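Local coordinates for chicken beta-microseminoprotein-like 3 (Gallus gallus, PDB 6RWC) that is of unknown function but belongs to the beta-microseminoprotein family of small, disulfide-rich proteins and is specific to the chicken egg, at residues Gly22-Thr27 against Gln32-Met37. Sequence-based numbering, arbitrary orientation.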
loop_
_atom_site.group_PDB
_atom_site.type_symbol
_atom_site.label_atom_id
_atom_site.label_comp_id
_atom_site.label_asym_id
_atom_site.label_seq_id
_atom_site.Cartn_x
_atom_site.Cartn_y
_atom_site.Cartn_z
ATOM N N GLY A 22 12.819 -8.621 -11.546
ATOM C CA GLY A 22 11.638 -9.444 -11.439
ATOM C C GLY A 22 11.161 -9.675 -10.020
ATOM O O GLY A 22 10.054 -10.192 -9.830
ATOM N N ALA A 23 11.963 -9.307 -9.024
ATOM C CA ALA A 23 11.559 -9.492 -7.639
ATOM C C ALA A 23 10.402 -8.562 -7.289
ATOM O O ALA A 23 10.362 -7.404 -7.713
ATOM C CB ALA A 23 12.741 -9.243 -6.701
ATOM N N VAL A 24 9.450 -9.088 -6.520
ATOM C CA VAL A 24 8.301 -8.335 -6.031
ATOM C C VAL A 24 8.205 -8.555 -4.528
ATOM O O VAL A 24 8.306 -9.695 -4.060
ATOM C CB VAL A 24 6.995 -8.765 -6.727
ATOM C CG1 VAL A 24 5.817 -7.974 -6.184
ATOM C CG2 VAL A 24 7.111 -8.593 -8.237
ATOM N N TRP A 25 8.019 -7.475 -3.774
ATOM C CA TRP A 25 7.962 -7.592 -2.323
ATOM C C TRP A 25 7.160 -6.438 -1.746
ATOM O O TRP A 25 7.030 -5.376 -2.361
ATOM C CB TRP A 25 9.365 -7.631 -1.707
ATOM C CG TRP A 25 10.107 -6.327 -1.755
ATOM C CD1 TRP A 25 10.231 -5.417 -0.744
ATOM C CD2 TRP A 25 10.844 -5.796 -2.865
ATOM N NE1 TRP A 25 10.994 -4.353 -1.158
ATOM C CE2 TRP A 25 11.383 -4.559 -2.455
ATOM C CE3 TRP A 25 11.097 -6.244 -4.166
ATOM C CZ2 TRP A 25 12.163 -3.767 -3.299
ATOM C CZ3 TRP A 25 11.869 -5.456 -5.003
ATOM C CH2 TRP A 25 12.392 -4.230 -4.566
ATOM N N LYS A 26 6.624 -6.667 -0.550
ATOM C CA LYS A 26 5.876 -5.665 0.195
ATOM C C LYS A 26 6.759 -5.082 1.290
ATOM O O LYS A 26 7.516 -5.808 1.944
ATOM C CB LYS A 26 4.610 -6.270 0.804
ATOM C CG LYS A 26 3.675 -5.263 1.456
ATOM C CD LYS A 26 2.407 -5.938 1.955
ATOM C CE LYS A 26 2.715 -6.954 3.046
ATOM N NZ LYS A 26 1.503 -7.713 3.466
ATOM N N THR A 27 6.662 -3.771 1.488
ATOM C CA THR A 27 7.519 -3.085 2.439
ATOM C C THR A 27 6.856 -3.037 3.814
ATOM O O THR A 27 5.736 -3.512 4.013
ATOM C CB THR A 27 7.851 -1.680 1.941
ATOM O OG1 THR A 27 6.650 -0.901 1.871
ATOM C CG2 THR A 27 8.478 -1.743 0.560
ATOM N N GLN A 32 4.083 -1.931 -2.314
ATOM C CA GLN A 32 4.551 -3.076 -3.083
ATOM C C GLN A 32 5.569 -2.590 -4.101
ATOM O O GLN A 32 5.266 -1.709 -4.913
ATOM C CB GLN A 32 3.416 -3.809 -3.797
ATOM C CG GLN A 32 3.938 -4.890 -4.747
ATOM C CD GLN A 32 2.861 -5.834 -5.237
ATOM O OE1 GLN A 32 2.655 -5.993 -6.441
ATOM N NE2 GLN A 32 2.178 -6.483 -4.304
ATOM N N CYS A 33 6.765 -3.160 -4.050
ATOM C CA CYS A 33 7.847 -2.804 -4.951
ATOM C C CYS A 33 8.106 -3.931 -5.942
ATOM O O CYS A 33 7.923 -5.112 -5.630
ATOM C CB CYS A 33 9.131 -2.507 -4.174
ATOM S SG CYS A 33 9.031 -1.163 -2.973
ATOM N N LYS A 34 8.542 -3.553 -7.139
ATOM C CA LYS A 34 9.013 -4.502 -8.136
ATOM C C LYS A 34 10.293 -3.971 -8.760
ATOM O O LYS A 34 10.379 -2.790 -9.113
ATOM C CB LYS A 34 7.968 -4.758 -9.227
ATOM C CG LYS A 34 8.404 -5.809 -10.234
ATOM C CD LYS A 34 7.245 -6.286 -11.090
ATOM C CE LYS A 34 7.661 -7.462 -11.961
ATOM N NZ LYS A 34 6.528 -7.993 -12.768
ATOM N N CYS A 35 11.286 -4.846 -8.884
ATOM C CA CYS A 35 12.559 -4.494 -9.499
ATOM C C CYS A 35 12.476 -4.781 -10.994
ATOM O O CYS A 35 12.518 -5.942 -11.414
ATOM C CB CYS A 35 13.704 -5.266 -8.851
ATOM S SG CYS A 35 15.313 -4.821 -9.511
ATOM N N LYS A 36 12.350 -3.727 -11.792
ATOM C CA LYS A 36 12.318 -3.835 -13.241
ATOM C C LYS A 36 13.663 -3.414 -13.816
ATOM O O LYS A 36 14.475 -2.768 -13.147
ATOM C CB LYS A 36 11.193 -2.977 -13.829
ATOM C CG LYS A 36 9.811 -3.327 -13.298
ATOM C CD LYS A 36 9.341 -4.680 -13.814
ATOM C CE LYS A 36 9.016 -4.619 -15.299
ATOM N NZ LYS A 36 8.607 -5.948 -15.838
ATOM N N MET A 37 13.890 -3.796 -15.075
ATOM C CA MET A 37 15.178 -3.540 -15.712
ATOM C C MET A 37 15.505 -2.052 -15.745
ATOM O O MET A 37 16.669 -1.663 -15.601
ATOM C CB MET A 37 15.187 -4.115 -17.126
ATOM C CG MET A 37 15.157 -5.630 -17.185
ATOM S SD MET A 37 16.657 -6.300 -17.924
ATOM C CE MET A 37 16.160 -7.994 -18.223
#
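Trp25 and Cys33 face each other as an antiparallel hydrogen-bonded pair, Trp25 N giving to Cys33 O at 3.0 Å and Cys33 N returning to Trp25 O at 2.8 Å. Beyond the strand the pairing continues irregularly, Gly22 and Ala23 both facing Cys35: Cys35 N bonds to Ala23 O, and Gly22 N almost straight to Cys35 O (2.7 Å, 178° at the hydrogen). This is a G1-type beta bulge, whose first position, at positive phi (97°), calls for glycine because a CB would jam against the preceding carbonyl. On the face shared by Trp25 and Cys33, the indole is swung back over its partner strand, its CG set between backbone N and carbonyl carbon (chi1 71°). One ring face thus covers Cys33 CB, a CH-pi contact 3.6 Å from the six-membered ring centroid, while Cys33 SG sits obliquely to the five-membered ring and meets Thr27 CG2 at 3.6 Å. Were Trp25 an alanine, Cys33 CB would probably lose its aromatic cover and Tyr19 its stacking partner. The other face is more exposed: Val24 CG2 rests on the extended Lys34 chain, 3.7 Å from its CG, and Val24 CG1 meets the Gln32 amide, beta-branched valine suiting an extended strand. Together 24-26 and 31-35 form a beta hairpin at the margin of the four-stranded antiparallel sheet of the beta-microseminoprotein (PSP-94) fold, with disulfides from Cys33 to Cys42 on neighbouring strand 39-44 and from Cys35 to Cys12 on strand 12-14.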